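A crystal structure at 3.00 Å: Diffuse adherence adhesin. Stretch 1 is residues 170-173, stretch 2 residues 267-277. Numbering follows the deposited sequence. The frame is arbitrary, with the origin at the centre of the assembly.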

# COMPACT_ATOMS: atom_id res chain seq x y z
N GLU A 170 4.55 -3.51 9.90
CA GLU A 170 3.18 -3.45 10.32
C GLU A 170 2.84 -4.68 11.12
O GLU A 170 2.21 -4.59 12.16
CB GLU A 170 2.27 -3.32 9.12
CG GLU A 170 1.70 -1.94 8.97
CD GLU A 170 0.75 -1.59 10.10
OE1 GLU A 170 0.93 -2.12 11.22
OE2 GLU A 170 -0.17 -0.79 9.87
N ARG A 171 3.31 -5.82 10.66
CA ARG A 171 2.98 -7.08 11.30
C ARG A 171 3.90 -7.40 12.44
O ARG A 171 4.74 -8.29 12.33
CB ARG A 171 3.07 -8.21 10.28
CG ARG A 171 1.75 -8.60 9.67
CD ARG A 171 0.62 -8.29 10.60
NE ARG A 171 -0.04 -7.06 10.20
CZ ARG A 171 -0.59 -6.22 11.07
NH1 ARG A 171 -0.54 -6.51 12.36
NH2 ARG A 171 -1.18 -5.11 10.65
N LYS A 172 3.76 -6.70 13.55
CA LYS A 172 4.63 -6.98 14.67
C LYS A 172 3.90 -6.75 15.96
O LYS A 172 2.87 -6.09 15.98
CB LYS A 172 5.84 -6.06 14.64
N GLN A 173 4.46 -7.26 17.04
CA GLN A 173 3.88 -7.09 18.37
C GLN A 173 4.59 -5.97 19.12
O GLN A 173 4.05 -5.42 20.08
CB GLN A 173 3.98 -8.39 19.16
N VAL A 267 -1.80 -15.15 2.81
CA VAL A 267 -1.03 -15.58 3.94
C VAL A 267 0.24 -14.78 4.00
O VAL A 267 0.76 -14.37 2.97
CB VAL A 267 -0.61 -17.01 3.74
CG1 VAL A 267 -1.84 -17.85 3.52
CG2 VAL A 267 0.29 -17.10 2.52
N TYR A 268 0.76 -14.57 5.20
CA TYR A 268 2.00 -13.83 5.39
C TYR A 268 3.00 -14.56 6.26
O TYR A 268 2.64 -15.50 6.95
CB TYR A 268 1.72 -12.47 5.97
CG TYR A 268 1.06 -12.48 7.29
CD1 TYR A 268 1.77 -12.79 8.43
CD2 TYR A 268 -0.27 -12.17 7.41
CE1 TYR A 268 1.17 -12.78 9.66
CE2 TYR A 268 -0.88 -12.16 8.63
CZ TYR A 268 -0.16 -12.47 9.75
OH TYR A 268 -0.78 -12.46 10.96
N GLY A 269 4.25 -14.12 6.24
CA GLY A 269 5.30 -14.76 7.02
C GLY A 269 6.23 -13.75 7.66
O GLY A 269 6.41 -12.66 7.15
N THR A 270 6.80 -14.11 8.80
CA THR A 270 7.68 -13.23 9.52
C THR A 270 8.88 -13.97 10.08
O THR A 270 8.75 -15.11 10.47
CB THR A 270 6.95 -12.72 10.74
OG1 THR A 270 6.44 -11.42 10.45
CG2 THR A 270 7.90 -12.64 11.86
N TRP A 271 10.05 -13.33 10.14
CA TRP A 271 11.22 -13.98 10.71
C TRP A 271 12.09 -13.02 11.46
O TRP A 271 12.36 -11.96 10.95
CB TRP A 271 12.09 -14.51 9.59
CG TRP A 271 13.34 -15.09 10.06
CD1 TRP A 271 13.48 -16.26 10.73
CD2 TRP A 271 14.66 -14.58 9.88
NE1 TRP A 271 14.79 -16.51 10.99
CE2 TRP A 271 15.54 -15.50 10.48
CE3 TRP A 271 15.18 -13.45 9.28
CZ2 TRP A 271 16.90 -15.31 10.49
CZ3 TRP A 271 16.53 -13.27 9.29
CH2 TRP A 271 17.38 -14.19 9.89
N TYR A 272 12.55 -13.39 12.65
CA TYR A 272 13.53 -12.60 13.39
C TYR A 272 14.63 -13.51 13.86
O TYR A 272 14.34 -14.54 14.43
CB TYR A 272 12.88 -11.98 14.60
CG TYR A 272 11.95 -10.90 14.25
CD1 TYR A 272 10.73 -11.18 13.72
CD2 TYR A 272 12.31 -9.60 14.43
CE1 TYR A 272 9.87 -10.19 13.38
CE2 TYR A 272 11.46 -8.59 14.10
CZ TYR A 272 10.24 -8.90 13.58
OH TYR A 272 9.38 -7.91 13.24
N GLN A 273 15.88 -13.18 13.57
CA GLN A 273 16.97 -14.02 14.05
C GLN A 273 17.23 -13.96 15.54
O GLN A 273 17.46 -14.98 16.16
CB GLN A 273 18.25 -13.77 13.29
CG GLN A 273 18.90 -12.45 13.55
CD GLN A 273 20.31 -12.46 13.07
OE1 GLN A 273 20.94 -11.42 12.98
NE2 GLN A 273 20.83 -13.64 12.77
N ASN A 274 17.24 -12.76 16.12
CA ASN A 274 17.47 -12.67 17.54
C ASN A 274 16.19 -12.33 18.25
O ASN A 274 16.21 -11.97 19.41
CB ASN A 274 18.48 -11.59 17.88
CG ASN A 274 19.77 -11.73 17.10
OD1 ASN A 274 20.30 -12.83 16.93
ND2 ASN A 274 20.28 -10.61 16.63
N GLY A 275 15.07 -12.41 17.55
CA GLY A 275 13.79 -12.11 18.16
C GLY A 275 13.54 -10.63 18.04
O GLY A 275 14.46 -9.87 17.83
N GLU A 276 12.29 -10.21 18.13
CA GLU A 276 11.99 -8.80 18.05
C GLU A 276 12.32 -8.26 19.40
O GLU A 276 12.33 -9.00 20.37
CB GLU A 276 10.52 -8.61 17.79
CG GLU A 276 9.79 -9.92 17.65
CD GLU A 276 8.31 -9.72 17.42
OE1 GLU A 276 7.82 -8.58 17.57
OE2 GLU A 276 7.63 -10.71 17.08
N ASN A 277 12.55 -6.96 19.47
CA ASN A 277 12.96 -6.31 20.71
C ASN A 277 14.44 -6.43 20.97
O ASN A 277 14.91 -6.13 22.06
CB ASN A 277 12.21 -6.86 21.92
CG ASN A 277 10.73 -6.59 21.85
OD1 ASN A 277 9.92 -7.49 22.06
ND2 ASN A 277 10.37 -5.35 21.55

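Residues 170-173 form an irregular segment of chain that passes over the last part of a strand, residues 267-272, and the loop that follows it. The backbones stay well apart: the nearest CA atoms are 7.9 Å apart between Arg 171 and Thr 270, and 8.3 Å apart between Gln 173 and Glu 276. At that spacing the short segment does not pair with the strand as a further sheet member, and no hydrogen bond crosses the interface among the atoms modelled. Within the short segment, Lys 172 N donates a weak backbone hydrogen bond to Glu 170 O at 3.0 Å. The strand is extended throughout, so its side chains alternate: Tyr 268, Thr 270 and Tyr 272 have their CA-to-CB bonds directed toward the short segment, whereas Val 267 and Trp 271 are out of its reach. Gly 275, in the loop, has phi/psi of 87/159, where a CB would be jammed against the carbonyl O of Asn 274.

The contact is small, burying 217 Å² in all, and Arg 171 contributes most to it. Its CB points toward the strand, and its CG sits over one face of the Tyr 268 ring, 4.2 Å from the ring centroid and 10° off the normal. This is a CH-pi contact, made by the aliphatic part of the side chain rather than by its charge. The guanidinium lies farther along: Arg 171 NH2 is 3.7 Å from Glu 170 OE1, a long salt bridge with the oxygen well out of the guanidinium plane, so that charge attraction operates without an N-H directed at the acceptor. Arg 171 NE and Tyr 268 OH are hydrogen-bonded elsewhere in the structure. Beside the ring contact, Arg 171 O approaches Thr 270 OG1 to 4.0 Å, too far for a hydrogen bond.

Farther along, Lys 172 CB lies near two side chains, 4.2 Å from Tyr 272 OH and 4.3 Å from Glu 276 OE1. The lysine is modelled only to CB, so the position of its ammonium group is unknown. Glu 276 has a nearly eclipsed chi1 of -2° and an extended chi2 of 179°, and its carboxylate reaches the short segment, with OE1 3.6 Å from Gln 173 N and 4.2 Å from Gln 173 CB. The approach to the amide is close but is not a hydrogen bond. Gln 173 also stops at CB.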